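Local coordinates for protein putative cytochrome P450 120 (PDB 2VE3) that binds heme and retinoic acid and probably acts as a monooxygenase of the cytochrome P450 family, at residues R149-V154 with R398-L403; S264-L269 with K402-R407. All coordinates share one frame; numbering follows the deposited sequence.

In the fold
Of the three helices involved, 143-159 comes first and carries residues 149-154. Helix 241-272 comes later, with residues 264-269. Both contacts end on helix 394-411, late in the chain. Contact 1 closes a long loop of 243 residues. Contact 2 starts within that span and closes one of 132. Their second segments overlap at Lys402 and Leu403, and that of contact 2 runs further, so its loop is not strictly nested. Their centres are 10 Å apart and they touch directly: Met150 CE packs 3.8 Å from Phe404 CD1. Together they tie helices 143-159 and 241-272, known in P450s as E and I, to helix 394-411, the L helix, which follows the probable heme ligand Cys391.

Contact 1: residues R149-V154 with R398-L403; sequences RMTFDV and RLEMKL
Glu400 reaches across to Thr151 and Val154, and every contact across the two segments runs through it. All the touching residues are buried. The two helix segments are well separated, with axes 12.6 Å apart and an angle of 131° between their directions. The Glu400 side chain spans the gap. CB points toward helix 143-159. CG lies anti to the backbone N (chi1 -168°), and the extended chain carries the carboxylate straight on. CB and CG make no close contact with residues 149-154. CD is the first atom to arrive, 3.9 Å from Val154 CG1. OE1 lies closer to that same methyl, 3.5 Å from Val154 CG1. OE2 lies nearest Thr151 CG2, 3.6 Å away, and still borders Val154. Met150 CE is a more distant partner, 4.5 Å from Glu400 OE2. No hydrogen bond joins the two segments.

Both helices belong to the four-helix bundle of the P450 core, formed by helices 121-137 (D), 143-159 (E), 241-272 and 394-411 (L). The E helix runs roughly against the L helix. Helix 241-272 also borders this contact, and its Leu259 touches Glu400. Met401, next along the chain, touches the heme.

Val154 and Glu400 meet from opposite directions, whereas Thr151 and Glu400 cross at about a right angle. Thr151 presents its methyl to the carboxylate. Its OG1 lies between the backbone N and carbonyl carbon (chi1 64°) and is hydrogen-bonded to Thr260 and His256 of helix 241-272.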
loop_
_atom_site.group_PDB
_atom_site.type_symbol
_atom_site.label_atom_id
_atom_site.label_comp_id
_atom_site.label_asym_id
_atom_site.label_seq_id
_atom_site.Cartn_x
_atom_site.Cartn_y
_atom_site.Cartn_z
ATOM N N ARG A 149 9.359 5.290 -10.982
ATOM C CA ARG A 149 10.440 6.277 -10.825
ATOM C C ARG A 149 9.943 7.493 -10.061
ATOM O O ARG A 149 10.583 7.924 -9.109
ATOM C CB ARG A 149 11.054 6.682 -12.168
ATOM C CG ARG A 149 11.786 5.536 -12.877
ATOM C CD ARG A 149 12.917 6.026 -13.799
ATOM N NE ARG A 149 14.232 5.837 -13.171
ATOM C CZ ARG A 149 14.971 4.728 -13.268
ATOM N NH1 ARG A 149 14.542 3.687 -13.984
ATOM N NH2 ARG A 149 16.142 4.657 -12.648
ATOM N N MET A 150 8.783 8.010 -10.465
ATOM C CA MET A 150 8.171 9.169 -9.833
ATOM C C MET A 150 7.864 8.952 -8.352
ATOM O O MET A 150 8.301 9.748 -7.523
ATOM C CB MET A 150 6.904 9.583 -10.572
ATOM C CG MET A 150 6.252 10.872 -10.032
ATOM S SD MET A 150 4.542 11.103 -10.575
ATOM C CE MET A 150 3.758 9.695 -9.816
ATOM N N THR A 151 7.122 7.891 -8.021
ATOM C CA THR A 151 6.669 7.710 -6.638
ATOM C C THR A 151 7.845 7.506 -5.696
ATOM O O THR A 151 7.800 7.982 -4.563
ATOM C CB THR A 151 5.663 6.546 -6.428
ATOM O OG1 THR A 151 6.281 5.292 -6.743
ATOM C CG2 THR A 151 4.408 6.742 -7.239
ATOM N N PHE A 152 8.882 6.798 -6.151
ATOM C CA PHE A 152 10.119 6.693 -5.359
ATOM C C PHE A 152 10.723 8.073 -5.124
ATOM O O PHE A 152 11.091 8.399 -4.000
ATOM C CB PHE A 152 11.169 5.739 -5.959
ATOM C CG PHE A 152 12.378 5.553 -5.063
ATOM C CD1 PHE A 152 12.276 4.821 -3.883
ATOM C CD2 PHE A 152 13.582 6.168 -5.357
ATOM C CE1 PHE A 152 13.376 4.684 -3.023
ATOM C CE2 PHE A 152 14.683 6.032 -4.510
ATOM C CZ PHE A 152 14.577 5.292 -3.349
ATOM N N ASP A 153 10.815 8.872 -6.185
ATOM C CA ASP A 153 11.326 10.240 -6.109
ATOM C C ASP A 153 10.596 11.118 -5.100
ATOM O O ASP A 153 11.231 11.902 -4.414
ATOM C CB ASP A 153 11.280 10.918 -7.481
ATOM C CG ASP A 153 12.494 10.605 -8.333
ATOM O OD1 ASP A 153 13.127 9.545 -8.112
ATOM O OD2 ASP A 153 12.806 11.419 -9.230
ATOM N N VAL A 154 9.267 11.001 -5.040
ATOM C CA VAL A 154 8.459 11.774 -4.092
ATOM C C VAL A 154 8.766 11.317 -2.658
ATOM O O VAL A 154 8.962 12.144 -1.761
ATOM C CB VAL A 154 6.944 11.660 -4.403
ATOM C CG1 VAL A 154 6.099 12.320 -3.341
ATOM C CG2 VAL A 154 6.620 12.292 -5.749
ATOM N N ARG A 398 -3.405 9.644 0.154
ATOM C CA ARG A 398 -4.559 10.353 -0.431
ATOM C C ARG A 398 -4.149 11.683 -1.012
ATOM O O ARG A 398 -4.647 12.066 -2.077
ATOM C CB ARG A 398 -5.698 10.560 0.578
ATOM C CG ARG A 398 -6.581 9.349 0.741
ATOM C CD ARG A 398 -7.517 9.486 1.937
ATOM N NE ARG A 398 -8.503 8.416 1.925
ATOM C CZ ARG A 398 -9.023 7.839 3.001
ATOM N NH1 ARG A 398 -8.648 8.216 4.221
ATOM N NH2 ARG A 398 -9.918 6.869 2.854
ATOM N N LEU A 399 -3.248 12.378 -0.300
ATOM C CA LEU A 399 -2.611 13.589 -0.805
ATOM C C LEU A 399 -1.964 13.382 -2.178
ATOM O O LEU A 399 -2.271 14.118 -3.118
ATOM C CB LEU A 399 -1.540 14.100 0.172
ATOM C CG LEU A 399 -0.815 15.376 -0.263
ATOM C CD1 LEU A 399 -1.740 16.570 -0.133
ATOM C CD2 LEU A 399 0.436 15.592 0.571
ATOM N N GLU A 400 -1.086 12.382 -2.286
ATOM C CA GLU A 400 -0.351 12.150 -3.530
ATOM C C GLU A 400 -1.271 11.699 -4.669
ATOM O O GLU A 400 -1.072 12.087 -5.810
ATOM C CB GLU A 400 0.795 11.144 -3.333
ATOM C CG GLU A 400 1.756 11.089 -4.522
ATOM C CD GLU A 400 2.978 10.209 -4.324
ATOM O OE1 GLU A 400 3.438 10.014 -3.169
ATOM O OE2 GLU A 400 3.507 9.731 -5.355
ATOM N N MET A 401 -2.270 10.885 -4.350
ATOM C CA MET A 401 -3.261 10.451 -5.330
ATOM C C MET A 401 -4.061 11.649 -5.852
ATOM O O MET A 401 -4.290 11.785 -7.057
ATOM C CB MET A 401 -4.191 9.413 -4.705
ATOM C CG MET A 401 -3.568 8.036 -4.505
ATOM S SD MET A 401 -4.743 6.806 -3.907
ATOM C CE MET A 401 -4.734 7.139 -2.143
ATOM N N LYS A 402 -4.473 12.530 -4.942
ATOM C CA LYS A 402 -5.310 13.674 -5.315
ATOM C C LYS A 402 -4.536 14.683 -6.146
ATOM O O LYS A 402 -4.992 15.080 -7.198
ATOM C CB LYS A 402 -5.915 14.339 -4.084
ATOM C CG LYS A 402 -7.370 14.696 -4.256
ATOM C CD LYS A 402 -7.851 15.703 -3.230
ATOM C CE LYS A 402 -8.313 15.045 -1.953
ATOM N NZ LYS A 402 -9.439 15.819 -1.327
ATOM N N LEU A 403 -3.353 15.077 -5.688
ATOM C CA LEU A 403 -2.484 15.966 -6.480
ATOM C C LEU A 403 -2.192 15.417 -7.874
ATOM O O LEU A 403 -2.343 16.139 -8.852
ATOM C CB LEU A 403 -1.179 16.275 -5.734
ATOM C CG LEU A 403 -0.153 17.322 -6.206
ATOM C CD1 LEU A 403 -0.752 18.591 -6.800
ATOM C CD2 LEU A 403 0.725 17.694 -5.041
#

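Contact 2: residues S264-L269 with K402-R407; sequences SSFCLL and KLFATR
Cys267 SG meets the edge of the Phe404 ring, a Cys sulfur-aromatic contact. The sulfur of Cys267 lies 4.9 Å from the centroid of the Phe404 ring and 78° off the ring normal. Its closest ring atom is Phe404 CE2, at 3.7 Å. Cys267 SG is anti to its own carbonyl carbon (chi1 -67°), which directs the sulfur to the ring.

The far end of the Phe266 ring presses on Ala405. Phe266 CZ comes to 3.5 Å from Ala405 CB, and the methyl approaches the ring obliquely. The two phenylalanines touch more loosely, with Phe266 CD2 4.4 Å from Phe404 CE2. Phe266 CD2 lies at the edge of the Phe404 ring, near its plane, while Phe404 CE2 comes to the Phe266 ring obliquely. Leu308 of helix 302-314 also packs on Phe266. No hydrogen bond crosses the contact.

Within helix 394-411, Thr406 OG1 is hydrogen-bonded to Lys402 O at 2.9 Å. That carbonyl also accepts from Thr406 N, on the opposite face of its plane. Thr406 itself points away from helix 241-272.

The helix axes are 11.1 Å apart and run in similar directions, 33° from parallel. This apolar pairing of helices 241-272 and 394-411, away from the heme site, belongs to the helical core of the cytochrome P450 fold.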
loop_
_atom_site.group_PDB
_atom_site.type_symbol
_atom_site.label_atom_id
_atom_site.label_comp_id
_atom_site.label_asym_id
_atom_site.label_seq_id
_atom_site.Cartn_x
_atom_site.Cartn_y
_atom_site.Cartn_z
ATOM N N SER A 264 -1.053 3.639 -10.967
ATOM C CA SER A 264 -1.253 2.845 -12.187
ATOM C C SER A 264 -2.718 2.444 -12.310
ATOM O O SER A 264 -3.269 2.481 -13.414
ATOM C CB SER A 264 -0.361 1.598 -12.280
ATOM O OG SER A 264 -0.414 0.815 -11.102
ATOM N N SER A 265 -3.334 2.070 -11.185
ATOM C CA SER A 265 -4.774 1.757 -11.156
ATOM C C SER A 265 -5.617 2.936 -11.614
ATOM O O SER A 265 -6.512 2.751 -12.419
ATOM C CB SER A 265 -5.233 1.293 -9.780
ATOM O OG SER A 265 -4.536 0.115 -9.404
ATOM N N PHE A 266 -5.323 4.133 -11.096
ATOM C CA PHE A 266 -6.028 5.367 -11.491
ATOM C C PHE A 266 -5.832 5.669 -12.975
ATOM O O PHE A 266 -6.755 6.125 -13.670
ATOM C CB PHE A 266 -5.545 6.566 -10.653
ATOM C CG PHE A 266 -6.145 7.884 -11.072
ATOM C CD1 PHE A 266 -7.346 8.327 -10.513
ATOM C CD2 PHE A 266 -5.524 8.670 -12.046
ATOM C CE1 PHE A 266 -7.914 9.527 -10.912
ATOM C CE2 PHE A 266 -6.103 9.884 -12.467
ATOM C CZ PHE A 266 -7.297 10.305 -11.886
ATOM N N CYS A 267 -4.612 5.447 -13.452
ATOM C CA CYS A 267 -4.295 5.671 -14.858
ATOM C C CYS A 267 -4.973 4.616 -15.716
ATOM O O CYS A 267 -5.454 4.915 -16.806
ATOM C CB CYS A 267 -2.785 5.639 -15.099
ATOM S SG CYS A 267 -1.888 6.979 -14.362
ATOM N N LEU A 268 -4.989 3.383 -15.231
ATOM C CA LEU A 268 -5.730 2.324 -15.887
ATOM C C LEU A 268 -7.227 2.668 -15.954
ATOM O O LEU A 268 -7.797 2.762 -17.053
ATOM C CB LEU A 268 -5.483 0.979 -15.184
ATOM C CG LEU A 268 -6.176 -0.303 -15.667
ATOM C CD1 LEU A 268 -6.012 -0.531 -17.161
ATOM C CD2 LEU A 268 -5.675 -1.518 -14.875
ATOM N N LEU A 269 -7.848 2.891 -14.800
ATOM C CA LEU A 269 -9.316 3.084 -14.740
ATOM C C LEU A 269 -9.874 4.367 -15.361
ATOM O O LEU A 269 -10.937 4.360 -15.988
ATOM C CB LEU A 269 -9.827 2.912 -13.313
ATOM C CG LEU A 269 -9.647 1.494 -12.779
ATOM C CD1 LEU A 269 -9.749 1.449 -11.223
ATOM C CD2 LEU A 269 -10.670 0.597 -13.440
ATOM N N LYS A 402 -4.473 12.530 -4.942
ATOM C CA LYS A 402 -5.310 13.674 -5.315
ATOM C C LYS A 402 -4.536 14.683 -6.146
ATOM O O LYS A 402 -4.992 15.080 -7.198
ATOM C CB LYS A 402 -5.915 14.339 -4.084
ATOM C CG LYS A 402 -7.370 14.696 -4.256
ATOM C CD LYS A 402 -7.851 15.703 -3.230
ATOM C CE LYS A 402 -8.313 15.045 -1.953
ATOM N NZ LYS A 402 -9.439 15.819 -1.327
ATOM N N LEU A 403 -3.353 15.077 -5.688
ATOM C CA LEU A 403 -2.484 15.966 -6.480
ATOM C C LEU A 403 -2.192 15.417 -7.874
ATOM O O LEU A 403 -2.343 16.139 -8.852
ATOM C CB LEU A 403 -1.179 16.275 -5.734
ATOM C CG LEU A 403 -0.153 17.322 -6.206
ATOM C CD1 LEU A 403 -0.752 18.591 -6.800
ATOM C CD2 LEU A 403 0.725 17.694 -5.041
ATOM N N PHE A 404 -1.785 14.149 -7.959
ATOM C CA PHE A 404 -1.452 13.527 -9.249
ATOM C C PHE A 404 -2.663 13.476 -10.182
ATOM O O PHE A 404 -2.566 13.803 -11.358
ATOM C CB PHE A 404 -0.914 12.104 -9.057
ATOM C CG PHE A 404 -0.630 11.391 -10.343
ATOM C CD1 PHE A 404 0.604 11.522 -10.963
ATOM C CD2 PHE A 404 -1.596 10.595 -10.940
ATOM C CE1 PHE A 404 0.878 10.858 -12.165
ATOM C CE2 PHE A 404 -1.338 9.926 -12.138
ATOM C CZ PHE A 404 -0.096 10.055 -12.750
ATOM N N ALA A 405 -3.787 13.030 -9.637
ATOM C CA ALA A 405 -5.032 12.946 -10.367
ATOM C C ALA A 405 -5.366 14.321 -10.943
ATOM O O ALA A 405 -5.753 14.430 -12.117
ATOM C CB ALA A 405 -6.139 12.471 -9.444
ATOM N N THR A 406 -5.171 15.350 -10.120
ATOM C CA THR A 406 -5.508 16.723 -10.464
ATOM C C THR A 406 -4.623 17.261 -11.579
ATOM O O THR A 406 -5.118 17.721 -12.596
ATOM C CB THR A 406 -5.479 17.649 -9.205
ATOM O OG1 THR A 406 -6.545 17.290 -8.317
ATOM C CG2 THR A 406 -5.629 19.121 -9.591
ATOM N N ARG A 407 -3.312 17.193 -11.394
ATOM C CA ARG A 407 -2.376 17.679 -12.416
ATOM C C ARG A 407 -2.432 16.923 -13.736
ATOM O O ARG A 407 -2.218 17.515 -14.798
ATOM C CB ARG A 407 -0.950 17.694 -11.887
ATOM C CG ARG A 407 -0.708 18.724 -10.816
ATOM C CD ARG A 407 -1.040 20.121 -11.293
ATOM N NE ARG A 407 -0.371 21.110 -10.462
ATOM C CZ ARG A 407 -0.631 22.414 -10.457
ATOM N NH1 ARG A 407 -1.585 22.912 -11.236
ATOM N NH2 ARG A 407 0.062 23.215 -9.644
#